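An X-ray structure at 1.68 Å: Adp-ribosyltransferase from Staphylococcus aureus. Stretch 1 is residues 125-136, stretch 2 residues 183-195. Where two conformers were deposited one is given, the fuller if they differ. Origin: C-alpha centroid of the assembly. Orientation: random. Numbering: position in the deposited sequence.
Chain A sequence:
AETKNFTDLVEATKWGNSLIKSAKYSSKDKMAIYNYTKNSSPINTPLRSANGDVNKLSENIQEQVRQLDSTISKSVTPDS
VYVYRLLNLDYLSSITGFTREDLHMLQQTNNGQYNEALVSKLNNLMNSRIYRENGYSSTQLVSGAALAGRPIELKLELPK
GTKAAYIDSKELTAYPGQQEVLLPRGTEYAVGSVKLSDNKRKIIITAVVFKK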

# COMPACT_ATOMS: atom_id res chain seq x y z
N LEU A 125 15.37 12.54 6.35
CA LEU A 125 15.62 11.17 6.79
C LEU A 125 15.02 10.09 5.90
O LEU A 125 15.45 8.92 5.98
N MET A 126 14.03 10.42 5.05
CA MET A 126 13.48 9.33 4.24
C MET A 126 13.81 9.47 2.75
O MET A 126 13.74 8.46 2.03
N ASN A 127 14.15 10.66 2.26
CA ASN A 127 14.35 10.76 0.81
C ASN A 127 15.52 9.90 0.35
O ASN A 127 16.50 9.68 1.07
N SER A 128 15.35 9.40 -0.87
CA SER A 128 16.32 8.54 -1.50
C SER A 128 16.54 7.23 -0.74
O SER A 128 17.58 6.60 -0.96
N ARG A 129 15.65 6.79 0.14
CA ARG A 129 15.77 5.51 0.81
C ARG A 129 14.74 4.52 0.27
O ARG A 129 13.60 4.90 -0.03
N ILE A 130 15.15 3.26 0.20
CA ILE A 130 14.22 2.20 -0.20
C ILE A 130 13.70 1.49 1.06
O ILE A 130 14.49 1.06 1.89
N TYR A 131 12.39 1.37 1.18
CA TYR A 131 11.72 0.63 2.24
C TYR A 131 11.06 -0.60 1.62
O TYR A 131 10.55 -0.52 0.49
N ARG A 132 11.11 -1.71 2.36
CA ARG A 132 10.54 -2.95 1.84
C ARG A 132 9.48 -3.50 2.79
O ARG A 132 9.66 -3.44 4.02
N GLU A 133 8.39 -4.03 2.24
CA GLU A 133 7.38 -4.67 3.09
C GLU A 133 7.48 -6.17 2.86
O GLU A 133 7.33 -6.57 1.70
N ASN A 134 7.75 -6.99 3.87
CA ASN A 134 7.85 -8.41 3.59
C ASN A 134 6.50 -9.10 3.50
O ASN A 134 6.41 -10.19 2.92
N GLY A 135 5.48 -8.47 4.09
CA GLY A 135 4.14 -8.98 3.87
C GLY A 135 3.64 -8.45 2.52
O GLY A 135 4.44 -7.93 1.75
N TYR A 136 2.35 -8.62 2.29
CA TYR A 136 1.69 -8.03 1.12
C TYR A 136 1.44 -6.55 1.37
O TYR A 136 1.47 -6.11 2.52
N LEU A 183 -0.65 -5.42 -3.73
CA LEU A 183 0.68 -5.60 -4.32
C LEU A 183 1.40 -6.82 -3.76
O LEU A 183 1.15 -7.23 -2.62
N PRO A 184 2.30 -7.41 -4.53
CA PRO A 184 3.06 -8.58 -4.11
C PRO A 184 3.79 -8.36 -2.79
O PRO A 184 4.20 -7.25 -2.45
N ARG A 185 3.98 -9.46 -2.09
CA ARG A 185 4.85 -9.44 -0.92
C ARG A 185 6.25 -9.04 -1.38
O ARG A 185 6.68 -9.34 -2.48
N GLY A 186 6.95 -8.32 -0.50
CA GLY A 186 8.32 -7.95 -0.83
C GLY A 186 8.39 -6.72 -1.73
O GLY A 186 9.38 -6.47 -2.42
N THR A 187 7.31 -5.93 -1.72
CA THR A 187 7.29 -4.67 -2.45
C THR A 187 8.33 -3.72 -1.88
O THR A 187 8.47 -3.58 -0.67
N GLU A 188 9.07 -3.07 -2.78
CA GLU A 188 10.03 -2.06 -2.37
C GLU A 188 9.68 -0.72 -2.99
O GLU A 188 9.31 -0.70 -4.17
N TYR A 189 9.83 0.35 -2.22
CA TYR A 189 9.59 1.68 -2.78
C TYR A 189 10.72 2.61 -2.33
O TYR A 189 11.19 2.46 -1.20
N ALA A 190 11.11 3.48 -3.26
CA ALA A 190 12.15 4.47 -3.08
C ALA A 190 11.49 5.84 -2.89
O ALA A 190 10.82 6.33 -3.79
N VAL A 191 11.70 6.42 -1.71
CA VAL A 191 11.00 7.66 -1.38
C VAL A 191 11.60 8.84 -2.13
O VAL A 191 12.81 9.04 -2.08
N GLY A 192 10.78 9.62 -2.81
CA GLY A 192 11.17 10.83 -3.51
C GLY A 192 11.12 12.05 -2.59
O GLY A 192 12.02 12.90 -2.61
N SER A 193 10.06 12.16 -1.79
CA SER A 193 9.92 13.34 -0.94
C SER A 193 8.89 13.09 0.16
O SER A 193 8.07 12.19 0.04
N VAL A 194 8.99 13.93 1.18
CA VAL A 194 8.00 14.00 2.25
C VAL A 194 7.54 15.44 2.38
O VAL A 194 8.36 16.30 2.73
N LYS A 195 6.28 15.72 2.10
CA LYS A 195 5.74 17.07 2.10
C LYS A 195 4.44 17.18 2.90
O LYS A 195 3.78 16.17 3.17

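The strands of the two stretches run antiparallel; side chains of paired residues share a face, and successive residues alternate. Before the strand, Arg 185 (chi1 p, then extended) lays its CB over the ring face of Tyr 136 (chi1 m), 4.0 Å from the ring centroid; an aliphatic stem suits that surface, while Arg 185 NH1 donates to a water 2.9 Å away that in turn donates to Asn 134 O at 2.8 Å. Gly 186, with positive phi, fits where a CB would clash with Arg 132 NH2. Thr 187 (m) turns back within its own stretch, its short hydroxyl reaching Pro 184 O (OG1 to O, 2.7 Å). A second water donates to Gly 135 O (2.8 Å) and Pro 184 O (2.6 Å) and accepts from Thr 187 N (3.2 Å), linking the stretches. Glu 188 (m, t) shares a face with Ile 130 and Arg 132; its carboxylate answers the arginine's charge, OE2 forming a salt bridge with Arg 132 NH1 at 3.6 Å. On the other face, the broad ring of Tyr 189 (p) gives Tyr 131 (m) a surface to rest on, Tyr 131 CB sitting 3.6 Å from Tyr 189 CZ, over the ring face. Small, apolar Ala 190 places CB 4.0 Å from Ile 130 CG1. Branched Val 191 (t) points toward stretch 1, its CG2 3.8 Å from Tyr 131 CE1 at the ring edge and its CG1 4.3 Å from Met 126 CB. Buried, apolar Val 194 (t) sets CG2 4.1 Å from Met 126 SD.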

# COMPACT_ATOMS: atom_id res chain seq x y z
CB LEU A 125 15.07 10.98 8.22
CG LEU A 125 15.74 11.88 9.27
CD1 LEU A 125 15.06 11.68 10.61
CD2 LEU A 125 17.24 11.62 9.31
CB MET A 126 11.97 9.25 4.45
CG MET A 126 11.57 9.10 5.91
SD MET A 126 9.76 8.94 6.01
CE MET A 126 9.55 7.41 5.08
CB ASN A 127 14.57 12.21 0.39
CG ASN A 127 16.02 12.61 0.53
OD1 ASN A 127 16.82 12.37 -0.39
ND2 ASN A 127 16.33 13.20 1.68
CB SER A 128 17.66 9.28 -1.65
OG SER A 128 17.51 10.51 -2.35
CB ARG A 129 15.59 5.59 2.33
CG ARG A 129 16.48 6.62 2.98
CD ARG A 129 16.61 6.47 4.50
NE ARG A 129 17.95 6.98 4.86
CZ ARG A 129 18.84 6.24 5.50
NH1 ARG A 129 18.51 5.01 5.85
NH2 ARG A 129 20.03 6.73 5.80
CB ILE A 130 14.91 1.18 -1.11
CG1 ILE A 130 15.44 1.78 -2.42
CG2 ILE A 130 14.02 -0.03 -1.39
CD1 ILE A 130 16.54 0.95 -3.05
CB TYR A 131 10.67 1.50 2.95
CG TYR A 131 11.37 2.68 3.64
CD1 TYR A 131 11.51 3.89 2.97
CD2 TYR A 131 11.88 2.53 4.92
CE1 TYR A 131 12.15 4.94 3.59
CE2 TYR A 131 12.52 3.60 5.55
CZ TYR A 131 12.65 4.79 4.87
OH TYR A 131 13.28 5.86 5.47
CB ARG A 132 11.64 -4.00 1.67
CG ARG A 132 11.22 -5.33 1.08
CD ARG A 132 12.31 -6.37 1.35
NE ARG A 132 11.94 -7.67 0.80
CZ ARG A 132 12.26 -8.09 -0.41
NH1 ARG A 132 12.97 -7.31 -1.22
NH2 ARG A 132 11.88 -9.29 -0.82
CB GLU A 133 6.00 -4.14 2.74
CG GLU A 133 4.82 -4.93 3.27
CD GLU A 133 4.87 -5.01 4.79
OE1 GLU A 133 4.88 -3.92 5.42
OE2 GLU A 133 4.92 -6.12 5.34
CB ASN A 134 8.73 -9.08 4.65
CG ASN A 134 10.18 -8.74 4.30
OD1 ASN A 134 10.54 -8.83 3.13
ND2 ASN A 134 10.95 -8.34 5.30
CB TYR A 136 0.38 -8.76 0.79
CG TYR A 136 0.69 -10.20 0.38
CD1 TYR A 136 0.94 -10.56 -0.93
CD2 TYR A 136 0.71 -11.18 1.37
CE1 TYR A 136 1.22 -11.89 -1.27
CE2 TYR A 136 1.00 -12.49 1.04
CZ TYR A 136 1.25 -12.84 -0.27
OH TYR A 136 1.53 -14.16 -0.55
CB LEU A 183 1.54 -4.34 -4.09
CG LEU A 183 0.89 -3.00 -4.49
CD1 LEU A 183 1.79 -1.82 -4.14
CD2 LEU A 183 0.54 -3.05 -5.97
CB PRO A 184 4.15 -8.71 -5.18
CG PRO A 184 3.56 -8.08 -6.39
CD PRO A 184 2.65 -6.99 -5.90
CB ARG A 185 4.85 -10.78 -0.20
CG ARG A 185 5.41 -11.95 -1.02
CD ARG A 185 5.12 -13.24 -0.26
NE ARG A 185 5.65 -14.42 -0.93
CZ ARG A 185 6.81 -14.98 -0.63
NH1 ARG A 185 7.56 -14.45 0.34
NH2 ARG A 185 7.23 -16.05 -1.28
CB THR A 187 5.88 -4.04 -2.43
OG1 THR A 187 5.01 -4.78 -3.32
CG2 THR A 187 5.88 -2.61 -2.94
CB GLU A 188 11.44 -2.42 -2.84
CG GLU A 188 11.91 -3.76 -2.29
CD GLU A 188 13.22 -4.16 -2.99
OE1 GLU A 188 13.16 -4.48 -4.20
OE2 GLU A 188 14.24 -4.12 -2.28
CB TYR A 189 8.23 2.25 -2.38
CG TYR A 189 7.92 2.25 -0.90
CD1 TYR A 189 8.16 3.39 -0.13
CD2 TYR A 189 7.39 1.12 -0.30
CE1 TYR A 189 7.87 3.39 1.23
CE2 TYR A 189 7.10 1.12 1.06
CZ TYR A 189 7.34 2.26 1.80
OH TYR A 189 7.06 2.27 3.15
CB ALA A 190 13.13 4.52 -4.23
CB VAL A 191 11.05 7.90 0.14
CG1 VAL A 191 10.50 9.29 0.44
CG2 VAL A 191 10.27 6.82 0.86
CB SER A 193 9.42 14.54 -1.76
OG SER A 193 8.10 14.35 -2.27
CB VAL A 194 8.54 13.51 3.61
CG1 VAL A 194 7.38 13.54 4.61
CG2 VAL A 194 9.15 12.14 3.49
CB LYS A 195 5.45 17.52 0.67
CG LYS A 195 6.61 17.46 -0.32
CD LYS A 195 6.10 18.04 -1.65
CE LYS A 195 7.22 18.17 -2.66
NZ LYS A 195 8.38 18.97 -2.15
O HOH W 1 7.99 -11.74 1.27
O HOH W 2 4.46 -5.92 -0.19